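Local coordinates for biotin binding protein A (Gallus gallus, PDB 2C1S) that binds biotin and its sulfoxide in a pocket at one end of a beta-barrel, as a member of the avidin family, at residues S17-S22 with G32-A37; L100-V105 with K113-G118. All blocks are in the same frame, centred on the assembly; numbering follows the deposited sequence.

Contact 1: S17-S22 with G32-A37; sequences SNMTIS and GSYQTA. With BSO (biotin-D-sulfoxide), chain C.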
ATOM      1  N   SER A  17     -14.354 -12.140  -9.041  1.00 21.14           N
ATOM      2  CA  SER A  17     -15.333 -11.399  -8.267  1.00 20.78           C
ATOM      3  C   SER A  17     -16.284 -10.583  -9.151  1.00 20.72           C
ATOM      4  O   SER A  17     -15.882 -10.011 -10.172  1.00 20.90           O
ATOM      5  CB  SER A  17     -14.629 -10.465  -7.262  1.00 19.68           C
ATOM      6  OG  SER A  17     -13.821 -11.247  -6.422  1.00 19.71           O
ATOM      7  N   ASN A  18     -17.550 -10.525  -8.734  1.00 21.09           N
ATOM      8  CA  ASN A  18     -18.549  -9.703  -9.394  1.00 22.09           C
ATOM      9  C   ASN A  18     -19.013  -8.579  -8.497  1.00 21.98           C
ATOM     10  O   ASN A  18     -19.055  -8.739  -7.280  1.00 21.59           O
ATOM     11  CB  ASN A  18     -19.745 -10.568  -9.837  1.00 22.97           C
ATOM     12  CG  ASN A  18     -19.375 -11.511 -10.938  1.00 25.83           C
ATOM     13  OD1 ASN A  18     -19.306 -11.126 -12.096  1.00 32.41           O
ATOM     14  ND2 ASN A  18     -19.124 -12.753 -10.590  1.00 31.01           N
ATOM     15  N   MET A  19     -19.329  -7.439  -9.094  1.00 21.86           N
ATOM     16  CA  MET A  19     -19.982  -6.357  -8.341  1.00 22.88           C
ATOM     17  C   MET A  19     -20.984  -5.565  -9.165  1.00 23.23           C
ATOM     18  O   MET A  19     -20.769  -5.280 -10.343  1.00 22.86           O
ATOM     19  CB  MET A  19     -18.964  -5.417  -7.689  1.00 23.47           C
ATOM     20  CG  MET A  19     -18.292  -4.473  -8.611  1.00 23.94           C
ATOM     21  SD  MET A  19     -17.454  -3.145  -7.748  1.00 22.66           S
ATOM     22  CE  MET A  19     -16.642  -2.377  -9.145  1.00 22.53           C
ATOM     23  N   THR A  20     -22.070  -5.184  -8.508  1.00 23.24           N
ATOM     24  CA  THR A  20     -23.102  -4.365  -9.121  1.00 23.67           C
ATOM     25  C   THR A  20     -23.083  -3.009  -8.467  1.00 23.31           C
ATOM     26  O   THR A  20     -23.064  -2.920  -7.245  1.00 23.69           O
ATOM     27  CB  THR A  20     -24.495  -4.993  -8.905  1.00 24.33           C
ATOM     28  OG1 THR A  20     -24.452  -6.363  -9.324  1.00 24.84           O
ATOM     29  CG2 THR A  20     -25.541  -4.224  -9.713  1.00 25.06           C
ATOM     30  N   ILE A  21     -23.056  -1.969  -9.284  1.00 23.38           N
ATOM     31  CA  ILE A  21     -23.094  -0.598  -8.801  1.00 24.12           C
ATOM     32  C   ILE A  21     -24.409   0.033  -9.220  1.00 25.03           C
ATOM     33  O   ILE A  21     -24.789  -0.048 -10.385  1.00 24.03           O
ATOM     34  CB  ILE A  21     -21.876   0.199  -9.297  1.00 24.04           C
ATOM     35  CG1 ILE A  21     -20.611  -0.368  -8.625  1.00 23.71           C
ATOM     36  CG2 ILE A  21     -22.026   1.702  -9.004  1.00 22.50           C
ATOM     37  CD1 ILE A  21     -19.347   0.309  -9.035  1.00 23.15           C
ATOM     38  N   SER A  22     -25.112   0.635  -8.252  1.00 26.27           N
ATOM     39  CA  SER A  22     -26.390   1.316  -8.505  1.00 26.80           C
ATOM     40  C   SER A  22     -26.182   2.641  -9.223  1.00 27.79           C
ATOM     41  O   SER A  22     -25.043   3.095  -9.400  1.00 27.93           O
ATOM     42  CB  SER A  22     -27.127   1.559  -7.179  1.00 27.83           C
ATOM     43  OG  SER A  22     -26.450   2.564  -6.416  1.00 29.29           O
ATOM     44  N   GLY A  32     -24.186  -0.450  -3.866  1.00 23.52           N
ATOM     45  CA  GLY A  32     -24.057  -1.613  -4.705  1.00 22.46           C
ATOM     46  C   GLY A  32     -23.902  -2.886  -3.931  1.00 22.04           C
ATOM     47  O   GLY A  32     -24.099  -2.918  -2.721  1.00 20.70           O
ATOM     48  N   SER A  33     -23.533  -3.959  -4.623  1.00 20.95           N
ATOM     49  CA  SER A  33     -23.253  -5.230  -3.963  1.00 20.78           C
ATOM     50  C   SER A  33     -21.975  -5.846  -4.531  1.00 20.24           C
ATOM     51  O   SER A  33     -21.609  -5.570  -5.682  1.00 20.07           O
ATOM     52  CB  SER A  33     -24.428  -6.213  -4.106  1.00 22.50           C
ATOM     53  OG  SER A  33     -24.732  -6.377  -5.482  1.00 25.73           O
ATOM     54  N   TYR A  34     -21.319  -6.679  -3.734  1.00 19.62           N
ATOM     55  CA  TYR A  34     -20.006  -7.224  -4.091  1.00 19.78           C
ATOM     56  C   TYR A  34     -19.973  -8.680  -3.729  1.00 20.37           C
ATOM     57  O   TYR A  34     -20.179  -9.050  -2.553  1.00 21.68           O
ATOM     58  CB  TYR A  34     -18.880  -6.466  -3.326  1.00 19.30           C
ATOM     59  CG  TYR A  34     -17.518  -6.608  -3.982  1.00 17.12           C
ATOM     60  CD1 TYR A  34     -17.017  -5.575  -4.770  1.00 18.72           C
ATOM     61  CD2 TYR A  34     -16.765  -7.784  -3.854  1.00 16.83           C
ATOM     62  CE1 TYR A  34     -15.786  -5.694  -5.419  1.00 16.47           C
ATOM     63  CE2 TYR A  34     -15.486  -7.932  -4.499  1.00 17.61           C
ATOM     64  CZ  TYR A  34     -15.019  -6.855  -5.283  1.00 19.65           C
ATOM     65  OH  TYR A  34     -13.795  -6.906  -5.948  1.00 18.08           O
ATOM     66  N   GLN A  35     -19.748  -9.519  -4.746  1.00 20.85           N
ATOM     67  CA  GLN A  35     -19.641 -10.955  -4.585  1.00 21.22           C
ATOM     68  C   GLN A  35     -18.197 -11.409  -4.842  1.00 21.04           C
ATOM     69  O   GLN A  35     -17.796 -11.699  -5.997  1.00 21.18           O
ATOM     70  CB  GLN A  35     -20.572 -11.669  -5.571  1.00 21.00           C
ATOM     71  CG  GLN A  35     -20.637 -13.175  -5.356  1.00 24.26           C
ATOM     72  CD  GLN A  35     -21.443 -13.564  -4.109  1.00 28.72           C
ATOM     73  OE1 GLN A  35     -22.494 -12.982  -3.835  1.00 32.19           O
ATOM     74  NE2 GLN A  35     -20.955 -14.549  -3.363  1.00 30.96           N
ATOM     75  N   THR A  36     -17.412 -11.477  -3.780  1.00 20.53           N
ATOM     76  CA  THR A  36     -16.007 -11.829  -3.953  1.00 19.57           C
ATOM     77  C   THR A  36     -15.841 -13.313  -4.252  1.00 20.76           C
ATOM     78  O   THR A  36     -16.576 -14.149  -3.703  1.00 21.71           O
ATOM     79  CB  THR A  36     -15.142 -11.357  -2.713  1.00 19.68           C
ATOM     80  OG1 THR A  36     -13.787 -11.737  -2.929  1.00 16.69           O
ATOM     81  CG2 THR A  36     -15.613 -11.982  -1.403  1.00 18.61           C
ATOM     82  N   ALA A  37     -14.904 -13.657  -5.144  1.00 20.93           N
ATOM     83  CA  ALA A  37     -14.608 -15.058  -5.468  1.00 21.07           C
ATOM     84  C   ALA A  37     -13.705 -15.711  -4.450  1.00 21.26           C
ATOM     85  O   ALA A  37     -13.622 -16.948  -4.383  1.00 21.48           O
ATOM     86  CB  ALA A  37     -13.984 -15.157  -6.856  1.00 21.02           C
TER
HETATM   87  C11 BSO C1125     -12.001 -11.272   3.860  1.00 18.16           C
HETATM   88  O11 BSO C1125     -11.601 -12.372   3.415  1.00 21.03           O
HETATM   89  O12 BSO C1125     -11.570 -10.744   4.901  1.00 17.81           O
HETATM   90  C10 BSO C1125     -13.117 -10.505   3.116  1.00 16.32           C
HETATM   91  C9  BSO C1125     -13.173 -10.696   1.582  1.00 16.64           C
HETATM   92  C8  BSO C1125     -12.028  -9.918   0.944  1.00 17.13           C
HETATM   93  C7  BSO C1125     -11.930 -10.270  -0.554  1.00 16.97           C
HETATM   94  C2  BSO C1125     -10.745  -9.499  -1.179  1.00 15.45           C
HETATM   95  S1  BSO C1125     -10.982  -7.718  -1.293  1.00 18.39           S
HETATM   96  C6  BSO C1125      -9.567  -7.504  -2.411  1.00 17.75           C
HETATM   97  C5  BSO C1125      -9.607  -8.733  -3.342  1.00 18.18           C
HETATM   98  N1  BSO C1125     -10.433  -8.413  -4.515  1.00 17.23           N
HETATM   99  C3  BSO C1125     -11.525  -9.187  -4.541  1.00 17.27           C
HETATM  100  O3  BSO C1125     -12.345  -9.111  -5.461  1.00 18.64           O
HETATM  101  N2  BSO C1125     -11.596 -10.061  -3.528  1.00 16.55           N
HETATM  102  C4  BSO C1125     -10.395  -9.900  -2.654  1.00 15.41           C
HETATM  103  O10 BSO C1125     -10.580  -7.192   0.058  1.00 21.82           O
HETATM  104  O   HOH W   1     -18.187 -13.830  -7.856  1.00 42.03           O
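Tyr34 leaves its strand with CG anti to the backbone N (chi1 -159°), on the same face of the sheet as Met19, its partner in a non-hydrogen-bonded antiparallel pair. Tyr34 CD1 lies 3.5 Å from Met19 CB, and Tyr34 CE1 is 3.8 Å from Met19 SD, a Met-aromatic contact in which the sulfur meets the ring obliquely. Asn18 O sits over one face of the Tyr34 ring, toward the rim, while Tyr34 CE2 reaches Ser17 CB. At the tip, Tyr34 OH donates a hydrogen bond to the ureido oxygen O3 of biotin-D-sulfoxide, 2.7 Å away; O3 lies at the ring edge, close to its plane. Ser17 OG donates to the same O3 at 2.8 Å and in turn accepts the N-H of Ala37, a bond that helps fix the hydroxyl. Thr36 OG1, set anti to its backbone N, takes the ligand's N2-H almost straight (171°) and also bonds to Val38 O. A phenylalanine in place of Tyr34 would probably keep the packing on Met19 but leave O3 without one of its donors, weakening the hold on the ureido group. In the backbone, paired bonds join Asn18 to Gln35 and Thr20 to Ser33, and a water links Asn18 ND2 to Gln35 O. Asn13 ND2 also bonds to the ligand. The arrangement, a beta-hairpin carrying a Ser and a Tyr onto the ureido oxygen, is typical of the avidin-fold biotin site.

Contact 2: L100-V105 with K113-G118; sequences LLREEV and KATRVG. With BSO (biotin-D-sulfoxide), chain C.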
ATOM      1  N   LEU A 100      -7.434  -1.754  -0.094  1.00 12.56           N
ATOM      2  CA  LEU A 100      -6.897  -2.110   1.212  1.00 12.46           C
ATOM      3  C   LEU A 100      -7.929  -2.940   1.951  1.00 13.26           C
ATOM      4  O   LEU A 100      -9.101  -2.568   1.985  1.00 11.70           O
ATOM      5  CB  LEU A 100      -6.589  -0.855   2.046  1.00 12.50           C
ATOM      6  CG  LEU A 100      -5.511   0.144   1.605  1.00 13.09           C
ATOM      7  CD1 LEU A 100      -5.528   1.435   2.470  1.00 10.10           C
ATOM      8  CD2 LEU A 100      -4.127  -0.513   1.614  1.00 10.59           C
ATOM      9  N   LEU A 101      -7.472  -4.051   2.520  1.00 13.02           N
ATOM     10  CA  LEU A 101      -8.337  -4.955   3.288  1.00 14.77           C
ATOM     11  C   LEU A 101      -7.856  -4.884   4.722  1.00 13.90           C
ATOM     12  O   LEU A 101      -6.688  -5.221   5.015  1.00 13.81           O
ATOM     13  CB  LEU A 101      -8.255  -6.356   2.738  1.00 14.33           C
ATOM     14  CG  LEU A 101      -8.864  -7.520   3.563  1.00 16.65           C
ATOM     15  CD1 LEU A 101     -10.350  -7.375   3.751  1.00 16.39           C
ATOM     16  CD2 LEU A 101      -8.534  -8.877   2.924  1.00 16.68           C
ATOM     17  N   ARG A 102      -8.748  -4.395   5.577  1.00 14.66           N
ATOM     18  CA  ARG A 102      -8.427  -4.160   7.006  1.00 15.48           C
ATOM     19  C   ARG A 102      -9.067  -5.274   7.841  1.00 16.73           C
ATOM     20  O   ARG A 102     -10.299  -5.384   7.881  1.00 15.45           O
ATOM     21  CB  ARG A 102      -9.007  -2.839   7.462  1.00 15.77           C
ATOM     22  CG  ARG A 102      -8.662  -2.461   8.918  1.00 17.28           C
ATOM     23  CD  ARG A 102      -7.355  -1.809   8.864  1.00 23.54           C
ATOM     24  NE  ARG A 102      -6.763  -1.415  10.138  1.00 27.41           N
ATOM     25  CZ  ARG A 102      -5.956  -0.361  10.236  1.00 25.74           C
ATOM     26  NH1 ARG A 102      -5.403  -0.064  11.393  1.00 25.19           N
ATOM     27  NH2 ARG A 102      -5.716   0.399   9.156  1.00 24.12           N
ATOM     28  N   GLU A 103      -8.227  -6.074   8.480  1.00 16.03           N
ATOM     29  CA  GLU A 103      -8.656  -7.002   9.532  1.00 19.06           C
ATOM     30  C   GLU A 103      -9.026  -6.313  10.850  1.00 18.80           C
ATOM     31  O   GLU A 103      -8.364  -5.357  11.280  1.00 17.87           O
ATOM     32  CB  GLU A 103      -7.490  -7.923   9.864  1.00 20.58           C
ATOM     33  CG  GLU A 103      -7.525  -9.256   9.202  1.00 27.95           C
ATOM     34  CD  GLU A 103      -6.455 -10.168   9.750  1.00 34.30           C
ATOM     35  OE1 GLU A 103      -6.227 -10.153  10.987  1.00 37.79           O
ATOM     36  OE2 GLU A 103      -5.844 -10.899   8.943  1.00 38.85           O
ATOM     37  N   GLU A 104     -10.043  -6.854  11.533  1.00 19.09           N
ATOM     38  CA  GLU A 104     -10.314  -6.446  12.905  1.00 19.09           C
ATOM     39  C   GLU A 104      -9.275  -7.104  13.836  1.00 19.22           C
ATOM     40  O   GLU A 104      -9.110  -8.319  13.827  1.00 19.50           O
ATOM     41  CB  GLU A 104     -11.746  -6.827  13.291  1.00 18.90           C
ATOM     42  CG  GLU A 104     -12.119  -6.273  14.623  1.00 18.22           C
ATOM     43  CD  GLU A 104     -13.343  -6.963  15.202  1.00 20.85           C
ATOM     44  OE1 GLU A 104     -14.458  -6.581  14.825  1.00 20.32           O
ATOM     45  OE2 GLU A 104     -13.164  -7.890  16.033  1.00 24.74           O
ATOM     46  N   VAL A 105      -8.522  -6.319  14.601  1.00 18.72           N
ATOM     47  CA  VAL A 105      -7.487  -6.942  15.442  1.00 19.32           C
ATOM     48  C   VAL A 105      -7.822  -6.819  16.932  1.00 20.69           C
ATOM     49  O   VAL A 105      -8.551  -5.897  17.307  1.00 19.82           O
ATOM     50  CB  VAL A 105      -6.086  -6.405  15.137  1.00 17.84           C
ATOM     51  CG1 VAL A 105      -5.623  -6.910  13.749  1.00 19.92           C
ATOM     52  CG2 VAL A 105      -6.036  -4.904  15.284  1.00 18.31           C
ATOM     53  N   LYS A 113      -0.158  -5.116  11.628  1.00 16.36           N
ATOM     54  CA  LYS A 113      -0.350  -6.238  10.726  1.00 16.57           C
ATOM     55  C   LYS A 113      -1.766  -6.329  10.111  1.00 16.71           C
ATOM     56  O   LYS A 113      -2.122  -7.322   9.455  1.00 17.93           O
ATOM     57  CB  LYS A 113      -0.006  -7.568  11.425  1.00 16.75           C
ATOM     58  CG  LYS A 113      -0.983  -7.952  12.520  1.00 18.12           C
ATOM     59  CD  LYS A 113      -0.617  -9.229  13.191  1.00 19.56           C
ATOM     60  CE  LYS A 113      -1.480  -9.381  14.456  1.00 19.77           C
ATOM     61  NZ  LYS A 113      -1.238 -10.724  15.066  1.00 23.25           N
ATOM     62  N   ALA A 114      -2.545  -5.273  10.306  1.00 16.53           N
ATOM     63  CA  ALA A 114      -3.986  -5.349  10.044  1.00 16.34           C
ATOM     64  C   ALA A 114      -4.392  -5.139   8.584  1.00 15.75           C
ATOM     65  O   ALA A 114      -5.524  -5.389   8.244  1.00 15.84           O
ATOM     66  CB  ALA A 114      -4.707  -4.374  10.926  1.00 16.80           C
ATOM     67  N   THR A 115      -3.475  -4.654   7.736  1.00 14.96           N
ATOM     68  CA  THR A 115      -3.890  -4.050   6.437  1.00 14.02           C
ATOM     69  C   THR A 115      -3.159  -4.701   5.297  1.00 14.49           C
ATOM     70  O   THR A 115      -1.938  -4.639   5.233  1.00 14.46           O
ATOM     71  CB  THR A 115      -3.567  -2.526   6.415  1.00 14.50           C
ATOM     72  OG1 THR A 115      -4.251  -1.895   7.520  1.00 15.42           O
ATOM     73  CG2 THR A 115      -4.042  -1.881   5.136  1.00 14.10           C
ATOM     74  N   ARG A 116      -3.903  -5.354   4.413  1.00 13.39           N
ATOM     75  CA  ARG A 116      -3.358  -5.882   3.169  1.00 14.05           C
ATOM     76  C   ARG A 116      -3.686  -4.907   2.049  1.00 13.40           C
ATOM     77  O   ARG A 116      -4.661  -4.145   2.130  1.00 12.83           O
ATOM     78  CB  ARG A 116      -3.912  -7.264   2.837  1.00 15.44           C
ATOM     79  CG  ARG A 116      -3.483  -8.376   3.769  1.00 19.41           C
ATOM     80  CD  ARG A 116      -4.112  -9.678   3.212  1.00 24.95           C
ATOM     81  NE  ARG A 116      -4.063 -10.814   4.132  1.00 32.16           N
ATOM     82  CZ  ARG A 116      -5.013 -11.112   5.018  1.00 34.68           C
ATOM     83  NH1 ARG A 116      -6.106 -10.368   5.109  1.00 35.47           N
ATOM     84  NH2 ARG A 116      -4.880 -12.169   5.813  1.00 35.25           N
ATOM     85  N   VAL A 117      -2.846  -4.926   1.015  1.00 12.96           N
ATOM     86  CA  VAL A 117      -3.013  -4.064  -0.134  1.00 12.60           C
ATOM     87  C   VAL A 117      -2.928  -4.884  -1.432  1.00 11.94           C
ATOM     88  O   VAL A 117      -2.233  -5.869  -1.500  1.00 13.14           O
ATOM     89  CB  VAL A 117      -1.908  -2.955  -0.170  1.00 12.93           C
ATOM     90  CG1 VAL A 117      -0.462  -3.561  -0.291  1.00 13.07           C
ATOM     91  CG2 VAL A 117      -2.223  -1.907  -1.249  1.00 12.78           C
ATOM     92  N   GLY A 118      -3.615  -4.435  -2.472  1.00 13.11           N
ATOM     93  CA  GLY A 118      -3.526  -5.110  -3.764  1.00 12.35           C
ATOM     94  C   GLY A 118      -4.177  -4.270  -4.848  1.00 12.13           C
ATOM     95  O   GLY A 118      -4.509  -3.112  -4.639  1.00 13.56           O
TER
HETATM   96  C11 BSO C1125     -12.001 -11.272   3.860  1.00 18.16           C
HETATM   97  O11 BSO C1125     -11.601 -12.372   3.415  1.00 21.03           O
HETATM   98  O12 BSO C1125     -11.570 -10.744   4.901  1.00 17.81           O
HETATM   99  C10 BSO C1125     -13.117 -10.505   3.116  1.00 16.32           C
HETATM  100  C9  BSO C1125     -13.173 -10.696   1.582  1.00 16.64           C
HETATM  101  C8  BSO C1125     -12.028  -9.918   0.944  1.00 17.13           C
HETATM  102  C7  BSO C1125     -11.930 -10.270  -0.554  1.00 16.97           C
HETATM  103  C2  BSO C1125     -10.745  -9.499  -1.179  1.00 15.45           C
HETATM  104  S1  BSO C1125     -10.982  -7.718  -1.293  1.00 18.39           S
HETATM  105  C6  BSO C1125      -9.567  -7.504  -2.411  1.00 17.75           C
HETATM  106  C5  BSO C1125      -9.607  -8.733  -3.342  1.00 18.18           C
HETATM  107  N1  BSO C1125     -10.433  -8.413  -4.515  1.00 17.23           N
HETATM  108  C3  BSO C1125     -11.525  -9.187  -4.541  1.00 17.27           C
HETATM  109  O3  BSO C1125     -12.345  -9.111  -5.461  1.00 18.64           O
HETATM  110  N2  BSO C1125     -11.596 -10.061  -3.528  1.00 16.55           N
HETATM  111  C4  BSO C1125     -10.395  -9.900  -2.654  1.00 15.41           C
HETATM  112  O10 BSO C1125     -10.580  -7.192   0.058  1.00 21.82           O
HETATM  113  O   HOH W   2      -4.073  -8.389   7.952  1.00 26.07           O
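The guanidinium of Arg116 has water 2 above one face, toward the rim, and is approached obliquely by Glu103 OE2 and Leu101 CD2; that of Arg102 carries Thr115 OG1 over a face, with Ala114 CB oblique to it. Both arginines belong to an antiparallel pairing of the last two strands of the avidin barrel, 93-102 and 115-124. Thr115 OG1 is 3.2 Å from Arg102 NH2, but the angle is too poor for a hydrogen bond. Arg102 gets there by bending at chi2 (85°), which turns the rest of the chain toward Thr115, the two side chains crossing at a slant. On the opposite face of the sheet, Leu101 and Arg116 run side by side, and Leu101 CD2 touches Arg116 NH1 at 3.6 Å. Glu103 OE2 forms a long salt bridge with Arg116 NH2, 3.5 Å, the carboxylate and guanidinium planes lying 51° apart. Leu101 N and O both bond to the backbone of Arg116, and Glu103 N adds a bond to Ala114 O. Leu100 CD2 packs on Val117 CG2, and Val105 CG1 on Ala114 CB. Two neighbouring subunits cover the side chains of Leu100 and Val117: Leu100 meets Leu100 of the second subunit and Val117 of the third, while Val117 packs on its own counterpart in the third. On the pocket side, Leu101 offers apolar carbon to the ligand, its CB lying 3.6 Å from the sulfoxide oxygen O10 of biotin-D-sulfoxide.

In the fold
Contacts 1 and 2 lie in one closed antiparallel barrel, in series along the chain, with centres about 20 Å apart and nearest atoms about 8 Å apart, so they do not touch each other directly. The same biotin-D-sulfoxide bridges that gap. Contact 1 supplies polar groups to its ureido ring, whereas Leu101 of contact 2 meets the sulfoxide oxygen and the valeryl carboxylate end with its apolar carbons. Thr39, Ala40, Ser77, Thr79 and Asn120 add further hydrogen bonds to the ligand. The two also differ in their surroundings: other chains do not touch 17-22 or 32-37, while 100-105 and 113-118 face two neighbouring subunits of the tetramer.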